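Local coordinates for protein beta-porphyranase A (Bacteroides plebeius, PDB 4AW7) that hydrolyses the red-algal polysaccharide porphyran at its beta-1,4 linkages between D-galactose and L-galactose-6-sulfate, releasing mostly sulfated disaccharides, at residues 530-535 with 551-556; 96-101 with 182-187; 33-38 with 306-311; 421-426 with 437-442. All coordinates share one frame; numbering follows the deposited sequence.

Contact 1: 530-535 with 551-556; sequences VSVPDN and IEVPFD. With CA (calcium ion), chain C.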
loop_
_atom_site.group_PDB
_atom_site.type_symbol
_atom_site.label_atom_id
_atom_site.label_comp_id
_atom_site.label_asym_id
_atom_site.label_seq_id
_atom_site.Cartn_x
_atom_site.Cartn_y
_atom_site.Cartn_z
ATOM N N VAL A 530 -9.839 -9.357 27.569
ATOM C CA VAL A 530 -8.716 -10.014 26.944
ATOM C C VAL A 530 -7.437 -9.183 27.123
ATOM O O VAL A 530 -7.503 -7.988 27.295
ATOM C CB VAL A 530 -8.984 -10.274 25.449
ATOM C CG1 VAL A 530 -10.218 -11.157 25.280
ATOM C CG2 VAL A 530 -9.171 -8.965 24.664
ATOM N N SER A 531 -6.312 -9.879 27.126
ATOM C CA SER A 531 -4.975 -9.291 27.224
ATOM C C SER A 531 -4.638 -8.370 26.029
ATOM O O SER A 531 -4.882 -8.742 24.888
ATOM C CB SER A 531 -3.986 -10.467 27.277
ATOM O OG SER A 531 -2.664 -10.084 27.565
ATOM N N VAL A 532 -4.158 -7.157 26.303
ATOM C CA VAL A 532 -3.674 -6.239 25.255
ATOM C C VAL A 532 -2.145 -6.369 25.186
ATOM O O VAL A 532 -1.439 -6.157 26.161
ATOM C CB VAL A 532 -4.094 -4.753 25.478
ATOM C CG1 VAL A 532 -3.455 -3.846 24.453
ATOM C CG2 VAL A 532 -5.631 -4.588 25.515
ATOM N N PRO A 533 -1.598 -6.692 24.019
ATOM C CA PRO A 533 -0.145 -6.781 23.907
ATOM C C PRO A 533 0.596 -5.459 24.182
ATOM O O PRO A 533 0.071 -4.368 23.931
ATOM C CB PRO A 533 0.070 -7.203 22.447
ATOM C CG PRO A 533 -1.212 -7.756 22.008
ATOM C CD PRO A 533 -2.278 -7.030 22.766
ATOM N N ASP A 534 1.822 -5.595 24.622
ATOM C CA ASP A 534 2.744 -4.465 24.769
ATOM C C ASP A 534 3.366 -4.021 23.474
ATOM O O ASP A 534 3.723 -2.870 23.355
ATOM C CB ASP A 534 3.855 -4.795 25.796
ATOM C CG ASP A 534 3.294 -5.196 27.162
ATOM O OD1 ASP A 534 2.441 -4.461 27.656
ATOM O OD2 ASP A 534 3.705 -6.249 27.714
ATOM N N ASN A 535 3.422 -4.915 22.508
ATOM C CA ASN A 535 4.121 -4.747 21.245
ATOM C C ASN A 535 3.118 -4.635 20.104
ATOM O O ASN A 535 2.000 -5.134 20.173
ATOM C CB ASN A 535 5.037 -5.971 21.026
ATOM C CG ASN A 535 6.049 -5.767 19.920
ATOM O OD1 ASN A 535 6.313 -4.632 19.496
ATOM N ND2 ASN A 535 6.655 -6.855 19.474
ATOM N N ILE A 551 -2.821 -1.293 16.747
ATOM C CA ILE A 551 -2.308 -2.299 17.667
ATOM C C ILE A 551 -3.224 -3.500 17.558
ATOM O O ILE A 551 -4.432 -3.386 17.799
ATOM C CB ILE A 551 -2.238 -1.750 19.111
ATOM C CG1 ILE A 551 -1.327 -0.525 19.190
ATOM C CG2 ILE A 551 -1.749 -2.844 20.079
ATOM C CD1 ILE A 551 -1.401 0.250 20.500
ATOM N N GLU A 552 -2.663 -4.652 17.201
ATOM C CA GLU A 552 -3.467 -5.870 17.145
ATOM C C GLU A 552 -3.657 -6.469 18.513
ATOM O O GLU A 552 -2.722 -6.521 19.320
ATOM C CB GLU A 552 -2.767 -6.938 16.333
ATOM C CG GLU A 552 -2.580 -6.604 14.904
ATOM C CD GLU A 552 -1.676 -7.628 14.209
ATOM O OE1 GLU A 552 -0.416 -7.706 14.474
ATOM O OE2 GLU A 552 -2.275 -8.367 13.395
ATOM N N VAL A 553 -4.864 -6.938 18.760
ATOM C CA VAL A 553 -5.177 -7.615 20.027
ATOM C C VAL A 553 -5.739 -9.001 19.657
ATOM O O VAL A 553 -6.936 -9.121 19.408
ATOM C CB VAL A 553 -6.177 -6.804 20.836
ATOM C CG1 VAL A 553 -6.501 -7.516 22.152
ATOM C CG2 VAL A 553 -5.669 -5.384 21.054
ATOM N N PRO A 554 -4.849 -10.016 19.575
ATOM C CA PRO A 554 -5.365 -11.368 19.302
ATOM C C PRO A 554 -6.182 -11.902 20.442
ATOM O O PRO A 554 -5.927 -11.580 21.585
ATOM C CB PRO A 554 -4.117 -12.208 19.088
ATOM C CG PRO A 554 -2.949 -11.333 19.221
ATOM C CD PRO A 554 -3.374 -9.983 19.635
ATOM N N PHE A 555 -7.186 -12.709 20.144
ATOM C CA PHE A 555 -7.965 -13.320 21.207
ATOM C C PHE A 555 -8.584 -14.609 20.682
ATOM O O PHE A 555 -8.592 -14.874 19.487
ATOM C CB PHE A 555 -9.016 -12.335 21.752
ATOM C CG PHE A 555 -10.027 -11.893 20.735
ATOM C CD1 PHE A 555 -11.142 -12.657 20.449
ATOM C CD2 PHE A 555 -9.851 -10.708 20.009
ATOM C CE1 PHE A 555 -12.047 -12.268 19.505
ATOM C CE2 PHE A 555 -10.763 -10.319 19.078
ATOM C CZ PHE A 555 -11.864 -11.091 18.802
ATOM N N ASP A 556 -9.136 -15.398 21.584
ATOM C CA ASP A 556 -9.724 -16.682 21.205
ATOM C C ASP A 556 -10.985 -16.464 20.363
ATOM O O ASP A 556 -11.954 -15.823 20.781
ATOM C CB ASP A 556 -10.045 -17.482 22.475
ATOM C CG ASP A 556 -10.277 -18.951 22.216
ATOM O OD1 ASP A 556 -10.784 -19.304 21.156
ATOM O OD2 ASP A 556 -9.955 -19.749 23.150
HETATM CA CA CA C . 7.314 -3.369 17.708
HETATM O O HOH W 1 -3.829 -10.095 22.732
HETATM O O HOH W 2 -0.001 -6.343 18.757
HETATM O O HOH W 3 9.638 -2.734 17.237
HETATM O O HOH W 4 8.550 -3.007 19.877
HETATM O O HOH W 5 6.107 -1.759 19.046
#
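Carbon-to-carbon packing joins Val530, Val532 and Pro533 to Val553, Pro554 and Phe555. Val530 divides its methyls between two neighbours: CG1 lies 3.9 Å from Phe555 CB, and CG2 touches CG1 of Val553. Val553 has CG1 anti to its backbone N (chi1 180°); this methyl approaches Ser531 O to 3.4 Å, while its CG2 faces Val532 CG1 and Pro533 CD. The two proline rings touch, CG of Pro533 lying 3.9 Å from CD of Pro554. Pro533 CG also sits 3.3 Å from the carbonyl oxygen of Glu552. In the C-terminal beta domain, 551-555 belongs to the outermost strand of a five-stranded sheet and pairs on its other side with strand 503-514. The loop 530-535 leaves strand 528-530 of a four-stranded sheet and runs roughly antiparallel to 551-555, with waters instead of direct backbone bonds between them. One molecule donates to Ser531 O and Pro554 O, 2.8 Å from each, and a second bridges Asn535 O and Glu552 O. At the far end of 530-535, Asn535 OD1 ligates the calcium ion at 2.4 Å, with three waters, Asp381 OD2 and the carbonyl oxygens of Trp536 and Gly538 among the other ligands.

Contact 2: 96-101 with 182-187; sequences GNISVK and PRLNGK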
loop_
_atom_site.group_PDB
_atom_site.type_symbol
_atom_site.label_atom_id
_atom_site.label_comp_id
_atom_site.label_asym_id
_atom_site.label_seq_id
_atom_site.Cartn_x
_atom_site.Cartn_y
_atom_site.Cartn_z
ATOM N N GLY A 96 -13.764 2.683 -32.407
ATOM C CA GLY A 96 -13.326 1.299 -32.367
ATOM C C GLY A 96 -13.147 0.747 -30.956
ATOM O O GLY A 96 -13.543 1.354 -29.958
ATOM N N ASN A 97 -12.555 -0.436 -30.881
ATOM C CA ASN A 97 -12.297 -1.136 -29.630
ATOM C C ASN A 97 -11.336 -0.322 -28.748
ATOM O O ASN A 97 -10.377 0.280 -29.234
ATOM C CB ASN A 97 -11.693 -2.529 -29.904
ATOM C CG ASN A 97 -11.355 -3.298 -28.638
ATOM O OD1 ASN A 97 -12.252 -3.809 -27.956
ATOM N ND2 ASN A 97 -10.054 -3.383 -28.307
ATOM N N ILE A 98 -11.629 -0.318 -27.452
ATOM C CA ILE A 98 -10.720 0.263 -26.459
ATOM C C ILE A 98 -10.071 -0.873 -25.689
ATOM O O ILE A 98 -10.727 -1.662 -25.018
ATOM C CB ILE A 98 -11.435 1.221 -25.508
ATOM C CG1 ILE A 98 -12.120 2.337 -26.289
ATOM C CG2 ILE A 98 -10.427 1.793 -24.510
ATOM C CD1 ILE A 98 -12.823 3.367 -25.447
ATOM N N SER A 99 -8.756 -0.912 -25.769
ATOM C CA SER A 99 -7.970 -1.813 -24.944
ATOM C C SER A 99 -7.453 -1.072 -23.722
ATOM O O SER A 99 -7.334 0.159 -23.729
ATOM C CB SER A 99 -6.785 -2.331 -25.716
ATOM O OG SER A 99 -7.162 -3.243 -26.735
ATOM N N VAL A 100 -7.127 -1.846 -22.693
ATOM C CA VAL A 100 -6.708 -1.313 -21.401
ATOM C C VAL A 100 -5.288 -1.750 -21.074
ATOM O O VAL A 100 -4.999 -2.961 -21.061
ATOM C CB VAL A 100 -7.640 -1.791 -20.284
ATOM C CG1 VAL A 100 -7.161 -1.269 -18.955
ATOM C CG2 VAL A 100 -9.077 -1.367 -20.530
ATOM N N LYS A 101 -4.387 -0.794 -20.843
ATOM C CA LYS A 101 -3.035 -1.081 -20.416
ATOM C C LYS A 101 -2.955 -0.873 -18.909
ATOM O O LYS A 101 -3.379 0.171 -18.376
ATOM C CB LYS A 101 -2.010 -0.198 -21.096
ATOM C CG LYS A 101 -0.559 -0.621 -20.857
ATOM C CD LYS A 101 0.429 0.309 -21.576
ATOM C CE LYS A 101 1.861 0.015 -21.265
ATOM N NZ LYS A 101 2.359 -0.981 -22.190
ATOM N N PRO A 182 -20.425 4.824 -21.539
ATOM C CA PRO A 182 -20.454 3.345 -21.599
ATOM C C PRO A 182 -19.221 2.708 -22.252
ATOM O O PRO A 182 -18.961 1.525 -22.028
ATOM C CB PRO A 182 -21.729 3.033 -22.413
ATOM C CG PRO A 182 -22.067 4.334 -23.087
ATOM C CD PRO A 182 -21.585 5.430 -22.223
ATOM N N ARG A 183 -18.469 3.463 -23.036
ATOM C CA ARG A 183 -17.219 2.948 -23.608
ATOM C C ARG A 183 -16.103 2.791 -22.573
ATOM O O ARG A 183 -15.182 2.006 -22.760
ATOM C CB ARG A 183 -16.736 3.810 -24.743
ATOM C CG ARG A 183 -17.575 3.607 -25.984
ATOM C CD ARG A 183 -17.234 4.561 -27.066
ATOM N NE ARG A 183 -15.854 4.622 -27.560
ATOM C CZ ARG A 183 -15.278 3.709 -28.347
ATOM N NH1 ARG A 183 -15.922 2.601 -28.700
ATOM N NH2 ARG A 183 -14.064 3.925 -28.794
ATOM N N LEU A 184 -16.172 3.569 -21.495
ATOM C CA LEU A 184 -15.133 3.530 -20.435
ATOM C C LEU A 184 -15.570 2.849 -19.155
ATOM O O LEU A 184 -14.730 2.299 -18.437
ATOM C CB LEU A 184 -14.745 4.961 -20.085
ATOM C CG LEU A 184 -14.182 5.774 -21.225
ATOM C CD1 LEU A 184 -13.890 7.214 -20.800
ATOM C CD2 LEU A 184 -12.932 5.137 -21.826
ATOM N N ASN A 185 -16.861 2.899 -18.828
ATOM C CA ASN A 185 -17.374 2.394 -17.565
ATOM C C ASN A 185 -17.073 0.901 -17.472
ATOM O O ASN A 185 -17.393 0.124 -18.394
ATOM C CB ASN A 185 -18.884 2.656 -17.454
ATOM C CG ASN A 185 -19.461 2.398 -16.053
ATOM O OD1 ASN A 185 -20.564 1.860 -15.915
ATOM N ND2 ASN A 185 -18.730 2.778 -15.022
ATOM N N GLY A 186 -16.433 0.496 -16.380
ATOM C CA GLY A 186 -16.004 -0.886 -16.194
ATOM C C GLY A 186 -14.587 -1.184 -16.664
ATOM O O GLY A 186 -14.021 -2.203 -16.242
ATOM N N LYS A 187 -14.041 -0.369 -17.572
ATOM C CA LYS A 187 -12.691 -0.520 -18.114
ATOM C C LYS A 187 -11.644 0.316 -17.391
ATOM O O LYS A 187 -10.551 -0.159 -17.095
ATOM C CB LYS A 187 -12.639 -0.159 -19.605
ATOM C CG LYS A 187 -13.181 -1.239 -20.435
ATOM C CD LYS A 187 -12.954 -1.008 -21.869
ATOM C CE LYS A 187 -13.428 -2.254 -22.586
ATOM N NZ LYS A 187 -13.307 -2.052 -23.986
#
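Lys187 reaches across to Ile98 and Val100 with its whole length. Its CB lies 3.9 Å from Val100 CG2, and CG and CD continue past the same methyl. The chain is fully extended beyond CG, which carries CE close to Ile98 O and lets NZ donate a hydrogen bond to that oxygen at 2.8 Å, in the carbonyl plane and on a lone pair. Arg183 takes the other end of the contact. Bent at chi3 (57°), it turns its guanidinium end-on to Gly96 O, which lies close to the guanidinium plane and accepts from NH2 at 2.9 Å and from NH1 at 3.0 Å. Ile98 crosses this arginine at about a right angle; its CD1 lies 3.4 Å above the guanidinium plane, toward the rim, and also meets Leu184 CD2 at 4.0 Å. The contact ties strand 99-101 of the parallel catalytic-barrel sheet, and the residues leading into it, to the loop between helix 160-179 and strand 189-195. Ser132 O, at the end of helix 120-132, accepts from Arg183 NE and so helps hold the guanidinium in place. Both cationic side chains are met by main-chain carbonyls, which suggests that their positive charges are stabilised by peptide carbonyl dipoles, with no carboxylate partner across this contact.

Contact 3: 33-38 with 306-311; sequences SGVSEL and ERQDNL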
loop_
_atom_site.group_PDB
_atom_site.type_symbol
_atom_site.label_atom_id
_atom_site.label_comp_id
_atom_site.label_asym_id
_atom_site.label_seq_id
_atom_site.Cartn_x
_atom_site.Cartn_y
_atom_site.Cartn_z
ATOM N N SER A 33 -10.657 -13.157 2.116
ATOM C CA SER A 33 -12.037 -13.211 1.592
ATOM C C SER A 33 -12.099 -14.133 0.388
ATOM O O SER A 33 -11.927 -15.331 0.553
ATOM C CB SER A 33 -12.601 -11.838 1.341
ATOM O OG SER A 33 -12.448 -11.072 2.448
ATOM N N GLY A 34 -12.356 -13.623 -0.802
ATOM C CA GLY A 34 -12.507 -14.462 -1.997
ATOM C C GLY A 34 -11.254 -14.872 -2.735
ATOM O O GLY A 34 -11.384 -15.572 -3.719
ATOM N N VAL A 35 -10.058 -14.485 -2.316
ATOM C CA VAL A 35 -8.856 -14.759 -3.097
ATOM C C VAL A 35 -7.788 -15.424 -2.269
ATOM O O VAL A 35 -7.480 -14.987 -1.160
ATOM C CB VAL A 35 -8.340 -13.495 -3.823
ATOM C CG1 VAL A 35 -7.802 -12.431 -2.862
ATOM C CG2 VAL A 35 -7.298 -13.821 -4.913
ATOM N N SER A 36 -7.153 -16.436 -2.842
ATOM C CA SER A 36 -5.971 -17.085 -2.266
ATOM C C SER A 36 -4.687 -16.798 -3.030
ATOM O O SER A 36 -3.642 -16.530 -2.441
ATOM C CB SER A 36 -6.171 -18.602 -2.138
ATOM O OG SER A 36 -5.029 -19.253 -1.646
ATOM N N GLU A 37 -4.749 -16.916 -4.361
ATOM C CA GLU A 37 -3.566 -16.715 -5.197
ATOM C C GLU A 37 -2.948 -15.358 -4.976
ATOM O O GLU A 37 -3.648 -14.346 -4.992
ATOM C CB GLU A 37 -3.959 -16.853 -6.663
ATOM C CG GLU A 37 -4.350 -18.224 -7.161
ATOM C CD GLU A 37 -3.194 -19.131 -7.530
ATOM O OE1 GLU A 37 -2.026 -18.728 -7.448
ATOM O OE2 GLU A 37 -3.481 -20.288 -7.931
ATOM N N LEU A 38 -1.630 -15.326 -4.892
ATOM C CA LEU A 38 -0.896 -14.064 -4.938
ATOM C C LEU A 38 -1.037 -13.434 -6.313
ATOM O O LEU A 38 -0.803 -14.086 -7.350
ATOM C CB LEU A 38 0.586 -14.298 -4.652
ATOM C CG LEU A 38 1.471 -13.059 -4.625
ATOM C CD1 LEU A 38 1.038 -12.062 -3.532
ATOM C CD2 LEU A 38 2.912 -13.455 -4.406
ATOM N N GLU A 306 -1.387 -8.484 2.752
ATOM C CA GLU A 306 -2.522 -8.826 3.607
ATOM C C GLU A 306 -3.775 -8.023 3.279
ATOM O O GLU A 306 -4.824 -8.287 3.892
ATOM C CB GLU A 306 -2.151 -8.617 5.061
ATOM C CG GLU A 306 -1.243 -9.700 5.608
ATOM C CD GLU A 306 -1.940 -11.054 5.688
ATOM O OE1 GLU A 306 -2.966 -11.147 6.383
ATOM O OE2 GLU A 306 -1.487 -12.030 5.073
ATOM N N ARG A 307 -3.728 -7.139 2.303
ATOM C CA ARG A 307 -4.871 -6.366 1.857
ATOM C C ARG A 307 -5.272 -6.690 0.404
ATOM O O ARG A 307 -6.015 -5.933 -0.226
ATOM C CB ARG A 307 -4.620 -4.867 1.997
ATOM C CG ARG A 307 -4.288 -4.438 3.412
ATOM C CD ARG A 307 -4.232 -2.951 3.509
ATOM N NE ARG A 307 -3.771 -2.521 4.827
ATOM C CZ ARG A 307 -4.518 -2.041 5.821
ATOM N NH1 ARG A 307 -5.815 -1.825 5.670
ATOM N NH2 ARG A 307 -3.929 -1.738 6.967
ATOM N N GLN A 308 -4.761 -7.793 -0.152
ATOM C CA GLN A 308 -4.920 -8.012 -1.596
ATOM C C GLN A 308 -6.375 -7.947 -2.063
ATOM O O GLN A 308 -6.666 -7.468 -3.161
ATOM C CB GLN A 308 -4.297 -9.342 -2.018
ATOM C CG GLN A 308 -4.147 -9.459 -3.523
ATOM C CD GLN A 308 -3.678 -10.824 -3.935
ATOM O OE1 GLN A 308 -2.538 -11.219 -3.655
ATOM N NE2 GLN A 308 -4.545 -11.565 -4.634
ATOM N N ASP A 309 -7.283 -8.467 -1.250
ATOM C CA ASP A 309 -8.697 -8.488 -1.558
ATOM C C ASP A 309 -9.342 -7.124 -1.560
ATOM O O ASP A 309 -10.479 -6.989 -2.042
ATOM C CB ASP A 309 -9.471 -9.420 -0.615
ATOM C CG ASP A 309 -9.287 -9.131 0.848
ATOM O OD1 ASP A 309 -8.253 -8.612 1.274
ATOM O OD2 ASP A 309 -10.207 -9.492 1.623
ATOM N N ASN A 310 -8.664 -6.127 -1.021
ATOM C CA ASN A 310 -9.115 -4.736 -1.082
ATOM C C ASN A 310 -8.067 -3.787 -1.658
ATOM O O ASN A 310 -8.013 -2.615 -1.286
ATOM C CB ASN A 310 -9.575 -4.234 0.287
ATOM C CG ASN A 310 -10.486 -3.021 0.158
ATOM O OD1 ASN A 310 -11.335 -2.967 -0.733
ATOM N ND2 ASN A 310 -10.250 -1.977 1.000
ATOM N N LEU A 311 -7.256 -4.284 -2.585
ATOM C CA LEU A 311 -6.137 -3.513 -3.145
ATOM C C LEU A 311 -6.185 -3.621 -4.659
ATOM O O LEU A 311 -6.042 -4.698 -5.223
ATOM C CB LEU A 311 -4.814 -4.041 -2.611
ATOM C CG LEU A 311 -3.558 -3.274 -3.104
ATOM C CD1 LEU A 311 -3.429 -1.889 -2.461
ATOM C CD2 LEU A 311 -2.310 -4.117 -2.819
#
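Gln308 and Asp309 form a short 3-10 turn that packs against Ser33, Val35, Glu37 and Leu38. The turn lies between helix 293-305 and strand 311-316 of the parallel catalytic-barrel sheet, whereas 33-38 leads from strand 29-32, in a sheet shared with the C-terminal part of the chain, toward the barrel's first strand. Gln308 stretches straight out, with CG anti to the backbone N (chi1 -167°) and the chain extended beyond CG. Its amide thereby reaches Glu37 O: NE2 donates across 2.9 Å at an N-H...O angle of 162°, nearly in line with the C=O bond and close to the amide's own plane. OE1, on the other branch, lies 3.5 Å from Leu38 CA and accepts a hydrogen bond from Arg372, whose guanidinium also reaches Ser36 O. Both ends of the amide are thus engaged, which fixes its flip. Val35 crosses the glutamine at about a right angle, with CG2 3.6 Å from NE2. Its other methyl, CG1, meets Asp309 CB at 4.1 Å. Asp309 places CG between its backbone N and carbonyl carbon (chi1 55°), turning its carboxylate to Ser33. A salt bridge from Arg473 engages OD1, while Ser33 OG donates to Asp309 OD2 at 2.9 Å, nearly along the C-O axis of that oxygen.

Contact 4: 421-426 with 437-442; sequences VTKRSL and TEQNVP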
loop_
_atom_site.group_PDB
_atom_site.type_symbol
_atom_site.label_atom_id
_atom_site.label_comp_id
_atom_site.label_asym_id
_atom_site.label_seq_id
_atom_site.Cartn_x
_atom_site.Cartn_y
_atom_site.Cartn_z
ATOM N N VAL A 421 15.749 -26.865 -0.173
ATOM C CA VAL A 421 15.543 -25.530 0.377
ATOM C C VAL A 421 16.665 -24.588 -0.040
ATOM O O VAL A 421 17.866 -24.891 0.086
ATOM C CB VAL A 421 15.446 -25.580 1.915
ATOM C CG1 VAL A 421 15.191 -24.193 2.498
ATOM C CG2 VAL A 421 14.333 -26.567 2.378
ATOM N N THR A 422 16.262 -23.411 -0.516
ATOM C CA THR A 422 17.170 -22.309 -0.831
ATOM C C THR A 422 16.737 -21.078 -0.022
ATOM O O THR A 422 15.547 -20.766 0.105
ATOM C CB THR A 422 17.207 -22.022 -2.330
ATOM O OG1 THR A 422 17.589 -23.214 -3.050
ATOM C CG2 THR A 422 18.132 -20.916 -2.664
ATOM N N LYS A 423 17.701 -20.401 0.553
ATOM C CA LYS A 423 17.451 -19.214 1.332
ATOM C C LYS A 423 17.925 -17.991 0.573
ATOM O O LYS A 423 19.127 -17.864 0.265
ATOM C CB LYS A 423 18.171 -19.280 2.683
ATOM C CG LYS A 423 17.961 -18.053 3.506
ATOM C CD LYS A 423 18.496 -18.148 4.914
ATOM C CE LYS A 423 19.983 -18.332 4.936
ATOM N NZ LYS A 423 20.768 -17.119 4.597
ATOM N N ARG A 424 17.011 -17.074 0.283
ATOM C CA ARG A 424 17.353 -15.751 -0.227
ATOM C C ARG A 424 17.296 -14.744 0.909
ATOM O O ARG A 424 16.374 -14.742 1.701
ATOM C CB ARG A 424 16.346 -15.336 -1.289
ATOM C CG ARG A 424 16.117 -16.343 -2.428
ATOM C CD ARG A 424 15.001 -15.880 -3.320
ATOM N NE ARG A 424 14.722 -16.822 -4.384
ATOM C CZ ARG A 424 13.738 -16.660 -5.258
ATOM N NH1 ARG A 424 12.968 -15.586 -5.187
ATOM N NH2 ARG A 424 13.481 -17.566 -6.175
ATOM N N SER A 425 18.277 -13.860 0.960
ATOM C CA SER A 425 18.363 -12.838 1.989
ATOM C C SER A 425 18.730 -11.502 1.376
ATOM O O SER A 425 19.723 -11.417 0.676
ATOM C CB SER A 425 19.423 -13.210 3.007
ATOM O OG SER A 425 19.643 -12.162 3.900
ATOM N N LEU A 426 17.962 -10.475 1.704
ATOM C CA LEU A 426 18.233 -9.108 1.300
ATOM C C LEU A 426 18.330 -8.257 2.558
ATOM O O LEU A 426 17.335 -8.017 3.262
ATOM C CB LEU A 426 17.158 -8.581 0.357
ATOM C CG LEU A 426 17.489 -7.276 -0.381
ATOM C CD1 LEU A 426 16.441 -7.050 -1.459
ATOM C CD2 LEU A 426 17.632 -6.066 0.549
ATOM N N THR A 437 22.101 -12.367 -0.808
ATOM C CA THR A 437 22.667 -13.717 -0.926
ATOM C C THR A 437 21.589 -14.748 -1.234
ATOM O O THR A 437 20.413 -14.582 -0.862
ATOM C CB THR A 437 23.428 -14.120 0.359
ATOM O OG1 THR A 437 22.514 -14.149 1.463
ATOM C CG2 THR A 437 24.581 -13.139 0.673
ATOM N N GLU A 438 22.000 -15.821 -1.923
ATOM C CA GLU A 438 21.174 -16.998 -2.156
ATOM C C GLU A 438 22.044 -18.186 -1.761
ATOM O O GLU A 438 23.173 -18.321 -2.259
ATOM C CB GLU A 438 20.774 -17.094 -3.620
ATOM C CG GLU A 438 19.840 -18.232 -4.007
ATOM C CD GLU A 438 19.288 -18.078 -5.422
ATOM O OE1 GLU A 438 19.827 -17.269 -6.177
ATOM O OE2 GLU A 438 18.305 -18.748 -5.780
ATOM N N GLN A 439 21.538 -19.008 -0.851
ATOM C CA GLN A 439 22.267 -20.156 -0.299
ATOM C C GLN A 439 21.396 -21.396 -0.284
ATOM O O GLN A 439 20.232 -21.372 0.124
ATOM C CB GLN A 439 22.676 -19.837 1.138
ATOM C CG GLN A 439 23.607 -18.634 1.198
ATOM C CD GLN A 439 23.774 -18.080 2.582
ATOM O OE1 GLN A 439 23.097 -18.503 3.513
ATOM N NE2 GLN A 439 24.714 -17.118 2.739
ATOM N N ASN A 440 21.961 -22.523 -0.664
ATOM C CA ASN A 440 21.277 -23.783 -0.471
ATOM C C ASN A 440 21.481 -24.184 0.970
ATOM O O ASN A 440 22.580 -23.992 1.534
ATOM C CB ASN A 440 21.826 -24.856 -1.409
ATOM C CG ASN A 440 21.551 -24.534 -2.861
ATOM O OD1 ASN A 440 20.528 -23.898 -3.191
ATOM N ND2 ASN A 440 22.485 -24.891 -3.731
ATOM N N VAL A 441 20.444 -24.719 1.574
ATOM C CA VAL A 441 20.544 -25.198 2.933
ATOM C C VAL A 441 19.995 -26.632 2.964
ATOM O O VAL A 441 19.151 -26.998 2.160
ATOM C CB VAL A 441 19.859 -24.280 3.944
ATOM C CG1 VAL A 441 20.471 -22.857 3.898
ATOM C CG2 VAL A 441 18.389 -24.252 3.721
ATOM N N PRO A 442 20.484 -27.463 3.890
ATOM C CA PRO A 442 20.194 -28.908 3.776
ATOM C C PRO A 442 18.872 -29.368 4.335
ATOM O O PRO A 442 18.475 -30.505 4.143
ATOM C CB PRO A 442 21.342 -29.525 4.574
ATOM C CG PRO A 442 21.740 -28.493 5.526
ATOM C CD PRO A 442 21.600 -27.192 4.803
HETATM O O HOH W 6 17.185 -28.754 1.502
HETATM O O HOH W 7 20.899 -16.424 1.917
HETATM O O HOH W 8 16.006 -19.258 -4.901
#
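Lys423 leaves its strand with CG anti to the backbone N (chi1 179°) and then bends at chi3 (63°) and chi4, folding its ammonium group back beside Gln439. The glutamine, extended beyond CG, runs alongside it and presents OE1 to NZ at 2.9 Å; the nitrogen sits above the plane of the amide carbonyl, off its lone pairs. A water bound to Lys423 NZ also donates to Lys423 O and hydrogen-bonds with Thr437 OG1. On the same face Ser425 CB packs against Thr437 OG1, and Ser425 OG bonds to Gln454. The backbones form an antiparallel beta hairpin, 421-429 with 433-441, in the beta-sandwich domain. Lys423 with Gln439 and Ser425 with Thr437 are hydrogen-bonded pairs. Lys423 N to Gln439 O is 2.7 Å and nearly straight at 174°, and Ser425 N reaches Thr437 O at 2.9 Å, each bond matched by a return bond. Between them lies the non-hydrogen-bonded pair Arg424 and Glu438, where the CA of Arg424 approaches Thr437 O and that of Glu438 approaches Lys423 O. Its side chains share the opposite face with Thr422 and Asn440. Thr422 CG2 rests 3.5 Å from Glu438 CG, and its OG1 lies 3.0 Å from Asn440 OD1. The opposite charges of Arg424 and Glu438 stay beyond salt-bridge range, NE 4.3 Å from OE2; a water accepts from Arg424 NE at 2.8 Å and donates to Glu438 OE2. Arg424 NH1 is held by the carbonyl oxygens of Leu364 and Lys366. Strand 454-462 pairs with 421-426 along its other edge.

All four contacts are partly buried and occupy separate places. Contact 3 lies nearest the chain's centre, about 13 Å away, whereas the other three sit 24 to 27 Å out. Contacts 2 and 3 both involve loops leading into the parallel catalytic sheet, at different strands; contacts 1 and 4 belong to the beta domains that follow it. Contacts 1 and 3 also share a five-stranded sheet: its outermost strands are 546-555, part of contact 1, and 29-32, from which 33-38 leaves. Regular strand pairing holds contact 4, while contact 1 relies on apolar packing, bridging waters and a calcium ion. Contacts 2 and 3 use side chains that reach main-chain carbonyls, cationic in contact 2 and an amide in contact 3, which adds a serine-aspartate bond.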